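Local coordinates for RegF protein (Neisseria gonorrhoeae, PDB 4HOJ) that binds glutathione and calcium ions, as a glutathione transferase homolog also known as stringent starvation protein A, at residues A[19-24]-A[79-84]; A[44-49]-A[54-59]; A[94-99]-A[153-158]. All coordinates share one frame; numbering follows the deposited sequence.

In the fold
The three contacts show how a two-domain glutathione transferase fold is built up. Interaction 2 lies in the thioredoxin-like domain and is nested along the chain inside the loop closed by interaction 1; their centres are 21 Å apart. Interaction 3 belongs to the helical domain and meets interaction 1 directly: Val21 CG2 lies 3.5 Å from Val154 CG1, so the first helix of one domain packs on a core helix of the other. Glutathione is bound by Cys12, Gln51, Val52 and Ser65, none of which belongs to the three contacts. The side chain of Asn47 is about 7 Å from the bound glutathione, the side chain of Ala155 is about 9 Å from the bound glutathione, and that of Val21 about 12 Å. Interactions 2 and 3 both reach the second subunit.

Interaction 1: A[19-24]-A[79-84]; sequences RFVLYE and PQLMPG
Pro79 lies against the backbone of Glu24, near the end of helix 13-25. It follows a cis peptide bond, and its ring brings CG to 3.8 Å from Glu24 O, with the ring carbon CD only a little farther from the same oxygen. The touch is a van der Waals one, although the proline CH2 groups would turn a slightly positive surface to the carbonyl. The backbone oxygen of Pro79 continues the attachment by a hydrogen bond with Lys25 NZ, one residue further along the helix.

Two residues on, Leu81 makes the larger part of the contact. Its CG stands anti to its own carbonyl carbon (chi1 -69°), and the branch CD1 reaches the helix, 4.0 Å from Val21 CG1 and 4.2 Å from Glu24 CB. It thus touches two side chains three residues apart, about one helical turn, while the side chains of Val21 and Leu81 lie alongside one another, pointing opposite ways. The backbone of Leu81 is held from elsewhere, its N by Asp73 OD1 near the C-terminal end of helix 65-75, with a further backbone bond to Met151.

The segment belongs to the linker between the thioredoxin-like and helical domains. Across its contact with segment 19-24 of helix 13-25 the attraction is dispersive, and the carboxylate of Glu24 turns elsewhere, to a salt bridge with Arg187. The chemistry is therefore that of an apolar, undirected contact, in which the polar bonds on its flanks probably do much of the work of holding the loop in place.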
# COMPACT_ATOMS: atom_id res chain seq x y z
N ARG A 19 9.49 5.27 14.57
CA ARG A 19 10.01 5.45 15.92
C ARG A 19 8.98 5.00 16.94
O ARG A 19 9.33 4.31 17.90
CB ARG A 19 10.48 6.91 16.12
CG ARG A 19 11.79 7.21 15.37
CD ARG A 19 12.22 8.65 15.64
NE ARG A 19 11.76 9.61 14.63
CZ ARG A 19 10.85 10.57 14.82
NH1 ARG A 19 10.69 11.54 13.88
NH2 ARG A 19 10.16 10.64 15.93
N PHE A 20 7.71 5.35 16.70
CA PHE A 20 6.66 4.94 17.62
C PHE A 20 6.58 3.40 17.71
O PHE A 20 6.56 2.82 18.80
CB PHE A 20 5.38 5.60 17.13
CG PHE A 20 4.19 5.49 18.06
CD1 PHE A 20 4.26 4.97 19.34
CD2 PHE A 20 2.95 5.95 17.57
CE1 PHE A 20 3.09 4.92 20.15
CE2 PHE A 20 1.80 5.91 18.34
CZ PHE A 20 1.86 5.38 19.64
N VAL A 21 6.57 2.71 16.55
CA VAL A 21 6.55 1.25 16.58
C VAL A 21 7.75 0.70 17.30
O VAL A 21 7.61 -0.23 18.10
CB VAL A 21 6.44 0.63 15.15
CG1 VAL A 21 6.56 -0.91 15.22
CG2 VAL A 21 5.13 0.98 14.49
N LEU A 22 8.94 1.22 17.03
CA LEU A 22 10.15 0.67 17.63
C LEU A 22 10.11 0.76 19.13
O LEU A 22 10.45 -0.21 19.82
CB LEU A 22 11.40 1.32 17.02
CG LEU A 22 11.67 0.86 15.59
CD1 LEU A 22 12.61 1.86 14.92
CD2 LEU A 22 12.26 -0.54 15.58
N TYR A 23 9.65 1.89 19.67
CA TYR A 23 9.54 2.00 21.11
C TYR A 23 8.40 1.19 21.70
O TYR A 23 8.53 0.70 22.83
CB TYR A 23 9.48 3.47 21.52
CG TYR A 23 10.84 4.15 21.49
CD1 TYR A 23 11.77 3.86 22.47
CD2 TYR A 23 11.19 5.04 20.49
CE1 TYR A 23 13.00 4.46 22.46
CE2 TYR A 23 12.44 5.66 20.47
CZ TYR A 23 13.33 5.34 21.47
OH TYR A 23 14.59 5.90 21.53
N GLU A 24 7.34 0.95 20.93
CA GLU A 24 6.29 0.06 21.44
C GLU A 24 6.82 -1.37 21.57
O GLU A 24 6.43 -2.07 22.48
CB GLU A 24 5.03 0.04 20.51
CG GLU A 24 4.15 1.30 20.57
CD GLU A 24 3.26 1.32 21.80
OE1 GLU A 24 2.92 0.22 22.32
OE2 GLU A 24 2.90 2.40 22.28
N PRO A 79 4.84 -7.22 21.70
CA PRO A 79 3.37 -7.29 21.64
C PRO A 79 2.85 -7.11 20.21
O PRO A 79 3.35 -6.27 19.47
CB PRO A 79 2.96 -6.05 22.44
CG PRO A 79 4.09 -5.10 22.29
CD PRO A 79 5.32 -5.96 22.30
N GLN A 80 1.81 -7.84 19.83
CA GLN A 80 1.21 -7.70 18.49
C GLN A 80 0.54 -6.34 18.26
O GLN A 80 -0.26 -5.89 19.08
CB GLN A 80 0.17 -8.80 18.24
CG GLN A 80 0.69 -10.20 18.48
CD GLN A 80 -0.41 -11.21 18.81
OE1 GLN A 80 -1.40 -10.90 19.49
NE2 GLN A 80 -0.23 -12.44 18.32
N LEU A 81 0.87 -5.68 17.16
CA LEU A 81 0.27 -4.41 16.86
C LEU A 81 -0.85 -4.56 15.85
O LEU A 81 -1.43 -3.61 15.44
CB LEU A 81 1.34 -3.35 16.45
CG LEU A 81 2.22 -2.92 17.62
CD1 LEU A 81 3.28 -1.93 17.18
CD2 LEU A 81 1.35 -2.36 18.72
N MET A 82 -1.21 -5.79 15.49
CA MET A 82 -2.39 -6.01 14.66
C MET A 82 -3.29 -7.05 15.30
O MET A 82 -2.82 -7.94 15.99
CB MET A 82 -1.98 -6.48 13.26
CG MET A 82 -1.09 -5.52 12.44
SD MET A 82 -2.00 -4.17 11.67
CE MET A 82 -1.99 -4.69 9.90
N PRO A 83 -4.61 -7.01 15.01
CA PRO A 83 -5.51 -8.11 15.41
C PRO A 83 -5.10 -9.41 14.75
O PRO A 83 -4.40 -9.37 13.75
CB PRO A 83 -6.87 -7.66 14.90
CG PRO A 83 -6.58 -6.54 13.91
CD PRO A 83 -5.34 -5.90 14.36
N GLY A 84 -5.50 -10.55 15.31
CA GLY A 84 -5.25 -11.83 14.66
C GLY A 84 -6.25 -12.18 13.58
O GLY A 84 -5.99 -13.02 12.70

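Interaction 2: A[44-49]-A[54-59]; sequences AVMNPY and VLVERD
A single sulfur spans two strand residues here: Met46 SD rests 3.7 Å from Val56 CG2 and 3.9 Å from Val54 CG1. The two valines alternate with Leu55 and so put their methyl groups on the same face of strand 54-57. The methionine starts from the end of helix 41-46, and its extended chi2 (-177°) carries SD out over the valines, where the side chain crosses Val56 at about a right angle. A bend at the last torsion then turns CE aside.

Val54 works with both branches. While CG1 meets the methionine, CG2 packs 3.8 Å from Asn47 CB, on the first residue to leave the helix. The amide of Asn47 is gripped at both ends: OD1 accepts from Tyr49 N at 2.9 Å, forming an Asx turn, and ND2 bonds to Gln51 O. The turn bond is tilted, with the donor 58° out of the carbonyl plane. Asn47 is thus placed like a second-shell residue and probably steadies the loop that carries Gln51 and Val52, which bind glutathione.

The contact lies on one face of the thioredoxin-like sheet, where Met46 also touches Tyr7 of strand 5-8 and Val61 of strand 60-63, the neighbours of strand 54-57. Leu55 faces the other way, toward helix 65-75, so that the sheet is sandwiched between that helix and helix 41-46.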
# COMPACT_ATOMS: atom_id res chain seq x y z
N ALA A 44 19.95 7.72 -1.30
CA ALA A 44 19.37 7.34 -2.59
C ALA A 44 19.76 5.93 -3.04
O ALA A 44 19.07 5.35 -3.86
CB ALA A 44 19.72 8.37 -3.63
N VAL A 45 20.85 5.37 -2.52
CA VAL A 45 21.20 4.00 -2.84
C VAL A 45 20.24 3.06 -2.10
O VAL A 45 19.79 2.04 -2.65
CB VAL A 45 22.65 3.72 -2.42
CG1 VAL A 45 23.02 2.25 -2.68
CG2 VAL A 45 23.61 4.63 -3.21
N MET A 46 19.90 3.40 -0.86
CA MET A 46 18.98 2.58 -0.06
C MET A 46 17.53 2.73 -0.53
O MET A 46 16.72 1.81 -0.40
CB MET A 46 19.06 2.99 1.44
CG MET A 46 20.35 2.54 2.13
SD MET A 46 20.42 2.93 3.86
CE MET A 46 20.45 4.72 3.78
N ASN A 47 17.17 3.91 -0.99
CA ASN A 47 15.79 4.23 -1.28
C ASN A 47 15.79 5.01 -2.58
O ASN A 47 16.22 6.15 -2.61
CB ASN A 47 15.20 5.09 -0.14
CG ASN A 47 13.75 5.49 -0.40
OD1 ASN A 47 13.18 5.15 -1.47
ND2 ASN A 47 13.14 6.21 0.51
N PRO A 48 15.25 4.46 -3.67
CA PRO A 48 15.30 5.23 -4.93
C PRO A 48 14.49 6.51 -4.90
O PRO A 48 14.75 7.42 -5.70
CB PRO A 48 14.72 4.26 -5.98
CG PRO A 48 13.85 3.40 -5.21
CD PRO A 48 14.54 3.17 -3.86
N TYR A 49 13.58 6.64 -3.92
CA TYR A 49 12.87 7.91 -3.76
C TYR A 49 13.62 8.94 -2.92
O TYR A 49 13.14 10.06 -2.80
CB TYR A 49 11.48 7.66 -3.17
CG TYR A 49 10.73 6.62 -3.94
CD1 TYR A 49 10.52 6.75 -5.30
CD2 TYR A 49 10.29 5.45 -3.34
CE1 TYR A 49 9.84 5.76 -6.01
CE2 TYR A 49 9.62 4.47 -4.05
CZ TYR A 49 9.41 4.64 -5.36
OH TYR A 49 8.73 3.61 -6.06
N VAL A 54 14.08 4.98 6.29
CA VAL A 54 14.61 3.72 5.75
C VAL A 54 14.95 2.83 6.94
O VAL A 54 15.44 3.34 7.98
CB VAL A 54 15.87 3.98 4.94
CG1 VAL A 54 16.59 2.69 4.53
CG2 VAL A 54 15.49 4.80 3.68
N LEU A 55 14.67 1.54 6.88
CA LEU A 55 15.13 0.62 7.89
C LEU A 55 16.13 -0.32 7.27
O LEU A 55 15.89 -0.88 6.17
CB LEU A 55 13.95 -0.15 8.45
CG LEU A 55 14.26 -1.02 9.68
CD1 LEU A 55 14.26 -0.15 10.95
CD2 LEU A 55 13.26 -2.16 9.84
N VAL A 56 17.25 -0.54 7.96
CA VAL A 56 18.24 -1.53 7.56
C VAL A 56 18.40 -2.55 8.65
O VAL A 56 18.60 -2.19 9.82
CB VAL A 56 19.60 -0.87 7.23
CG1 VAL A 56 20.67 -1.95 6.90
CG2 VAL A 56 19.43 0.12 6.06
N GLU A 57 18.31 -3.82 8.31
CA GLU A 57 18.69 -4.86 9.26
C GLU A 57 19.46 -5.91 8.50
O GLU A 57 18.90 -6.60 7.63
CB GLU A 57 17.47 -5.47 9.94
CG GLU A 57 17.90 -6.44 11.00
CD GLU A 57 16.77 -7.08 11.78
OE1 GLU A 57 15.60 -7.06 11.32
OE2 GLU A 57 17.08 -7.61 12.88
N ARG A 58 20.76 -6.01 8.78
CA ARG A 58 21.65 -6.86 8.00
C ARG A 58 21.51 -6.53 6.51
O ARG A 58 21.69 -5.39 6.11
CB ARG A 58 21.40 -8.35 8.28
CG ARG A 58 21.62 -8.72 9.76
CD ARG A 58 21.23 -10.17 10.05
NE ARG A 58 21.24 -10.48 11.48
CZ ARG A 58 22.15 -11.25 12.08
NH1 ARG A 58 23.12 -11.79 11.37
NH2 ARG A 58 22.07 -11.47 13.39
N ASP A 59 21.17 -7.53 5.71
CA ASP A 59 21.07 -7.35 4.26
C ASP A 59 19.68 -6.86 3.81
O ASP A 59 19.44 -6.65 2.61
CB ASP A 59 21.37 -8.69 3.58
CG ASP A 59 20.39 -9.75 4.02
OD1 ASP A 59 20.21 -9.93 5.25
OD2 ASP A 59 19.75 -10.38 3.14

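Interaction 3: A[94-99]-A[153-158]; sequences LVLYRM and DVALAP
Met99 reaches helix 151-161 with the end of its side chain, setting SD 4.0 Å from Leu156 CB and 4.0 Å from Leu156 CD1. Of the residues in the contact it has the most surface buried. A bend at the thioether (chi3 -69°) turns the terminal methyl toward the preceding residue of the other helix, and CE comes to 4.1 Å from Ala155 CB. One methionine therefore bridges two successive residues, its sulfur on one and its methyl on the other.

Ala155 is second in buried area and points its methyl at the opposing helix. Besides Met99 it receives Leu96, one turn earlier on helix 86-102, whose CD2 lies 3.4 Å from Ala155 CB. That is tighter than usual van der Waals contact between carbons: the alanine methyl meets both larger side chains on the one face it turns to helix 86-102, and the fit against Leu96 is close. Backbones are nearest at this point too, with the CA atoms of Leu96 and Ala155 7.4 Å apart.

Leu156 comes in at the flank. With CG anti to the backbone N (chi1 178°), its side chain runs across that of Met99 at about a right angle. Ile152, one turn earlier on the same helix, adds to the apolar surface by touching Val95, Leu96 and Met99.

Helix 151-161 is tied down on other sides: Asp153 bonds to Tyr180 OH and to the backbone N of Ile144 and Ser150, and Ala155 O accepts from Arg17 NE. The segment axes come within 10.5 Å of each other at an angle of 21°. Helices 86-102 and 151-161 thus pack side by side in the helical C-terminal domain of the glutathione transferase fold, with helix 151-161 also meeting helix 13-25 of the thioredoxin-like domain.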
# COMPACT_ATOMS: atom_id res chain seq x y z
N LEU A 94 -7.14 -1.73 4.84
CA LEU A 94 -7.85 -0.81 3.96
C LEU A 94 -7.94 0.57 4.57
O LEU A 94 -7.80 1.55 3.82
CB LEU A 94 -9.24 -1.41 3.62
CG LEU A 94 -10.02 -0.58 2.59
CD1 LEU A 94 -9.25 -0.44 1.24
CD2 LEU A 94 -11.41 -1.22 2.38
N VAL A 95 -8.15 0.65 5.89
CA VAL A 95 -8.11 1.96 6.56
C VAL A 95 -6.73 2.62 6.37
O VAL A 95 -6.64 3.80 5.95
CB VAL A 95 -8.45 1.86 8.04
CG1 VAL A 95 -8.13 3.20 8.74
CG2 VAL A 95 -9.91 1.54 8.19
N LEU A 96 -5.65 1.86 6.47
CA LEU A 96 -4.30 2.40 6.24
C LEU A 96 -4.17 2.93 4.85
O LEU A 96 -3.61 4.00 4.59
CB LEU A 96 -3.21 1.35 6.50
CG LEU A 96 -2.81 0.91 7.88
CD1 LEU A 96 -1.85 -0.29 7.89
CD2 LEU A 96 -2.07 2.08 8.57
N TYR A 97 -4.64 2.17 3.84
CA TYR A 97 -4.54 2.58 2.46
C TYR A 97 -5.33 3.87 2.26
O TYR A 97 -4.83 4.81 1.61
CB TYR A 97 -5.09 1.43 1.55
CG TYR A 97 -5.14 1.87 0.09
CD1 TYR A 97 -4.01 1.80 -0.73
CD2 TYR A 97 -6.28 2.34 -0.46
CE1 TYR A 97 -4.02 2.24 -2.06
CE2 TYR A 97 -6.32 2.77 -1.81
CZ TYR A 97 -5.18 2.76 -2.59
OH TYR A 97 -5.17 3.22 -3.87
N ARG A 98 -6.57 3.93 2.76
CA ARG A 98 -7.33 5.16 2.58
C ARG A 98 -6.69 6.34 3.30
O ARG A 98 -6.76 7.46 2.77
CB ARG A 98 -8.76 4.95 3.02
CG ARG A 98 -9.47 4.00 2.01
CD ARG A 98 -10.97 4.03 2.06
NE ARG A 98 -11.47 5.39 1.94
CZ ARG A 98 -12.66 5.77 2.36
NH1 ARG A 98 -13.51 4.84 2.85
NH2 ARG A 98 -13.01 7.05 2.25
N MET A 99 -6.10 6.16 4.48
CA MET A 99 -5.38 7.28 5.11
C MET A 99 -4.22 7.74 4.26
O MET A 99 -3.96 8.93 4.13
CB MET A 99 -4.89 6.92 6.50
CG MET A 99 -6.01 6.65 7.49
SD MET A 99 -5.43 6.75 9.18
CE MET A 99 -4.38 5.30 9.24
N ASP A 153 -3.56 2.99 14.61
CA ASP A 153 -3.33 4.14 15.49
C ASP A 153 -1.92 4.72 15.35
O ASP A 153 -1.71 5.93 15.29
CB ASP A 153 -3.56 3.73 16.94
CG ASP A 153 -4.96 3.13 17.15
OD1 ASP A 153 -5.95 3.89 17.05
OD2 ASP A 153 -5.05 1.93 17.42
N VAL A 154 -0.96 3.83 15.23
CA VAL A 154 0.41 4.26 15.04
C VAL A 154 0.55 5.11 13.80
O VAL A 154 1.20 6.18 13.82
CB VAL A 154 1.35 3.06 14.93
CG1 VAL A 154 2.75 3.48 14.44
CG2 VAL A 154 1.44 2.34 16.28
N ALA A 155 -0.05 4.65 12.69
CA ALA A 155 0.14 5.35 11.40
C ALA A 155 -0.47 6.78 11.44
O ALA A 155 0.07 7.70 10.84
CB ALA A 155 -0.48 4.50 10.30
N LEU A 156 -1.59 6.95 12.15
CA LEU A 156 -2.25 8.23 12.19
C LEU A 156 -1.64 9.19 13.22
O LEU A 156 -1.70 10.40 13.04
CB LEU A 156 -3.72 7.97 12.54
CG LEU A 156 -4.60 9.23 12.68
CD1 LEU A 156 -4.63 10.05 11.37
CD2 LEU A 156 -6.03 8.80 13.06
N ALA A 157 -1.01 8.66 14.27
CA ALA A 157 -0.64 9.48 15.43
C ALA A 157 0.26 10.67 15.03
O ALA A 157 0.08 11.73 15.59
CB ALA A 157 0.03 8.59 16.50
N PRO A 158 1.26 10.53 14.17
CA PRO A 158 2.10 11.72 13.87
C PRO A 158 1.35 12.86 13.25
O PRO A 158 1.77 14.03 13.45
CB PRO A 158 3.16 11.17 12.94
CG PRO A 158 3.22 9.65 13.36
CD PRO A 158 1.78 9.33 13.50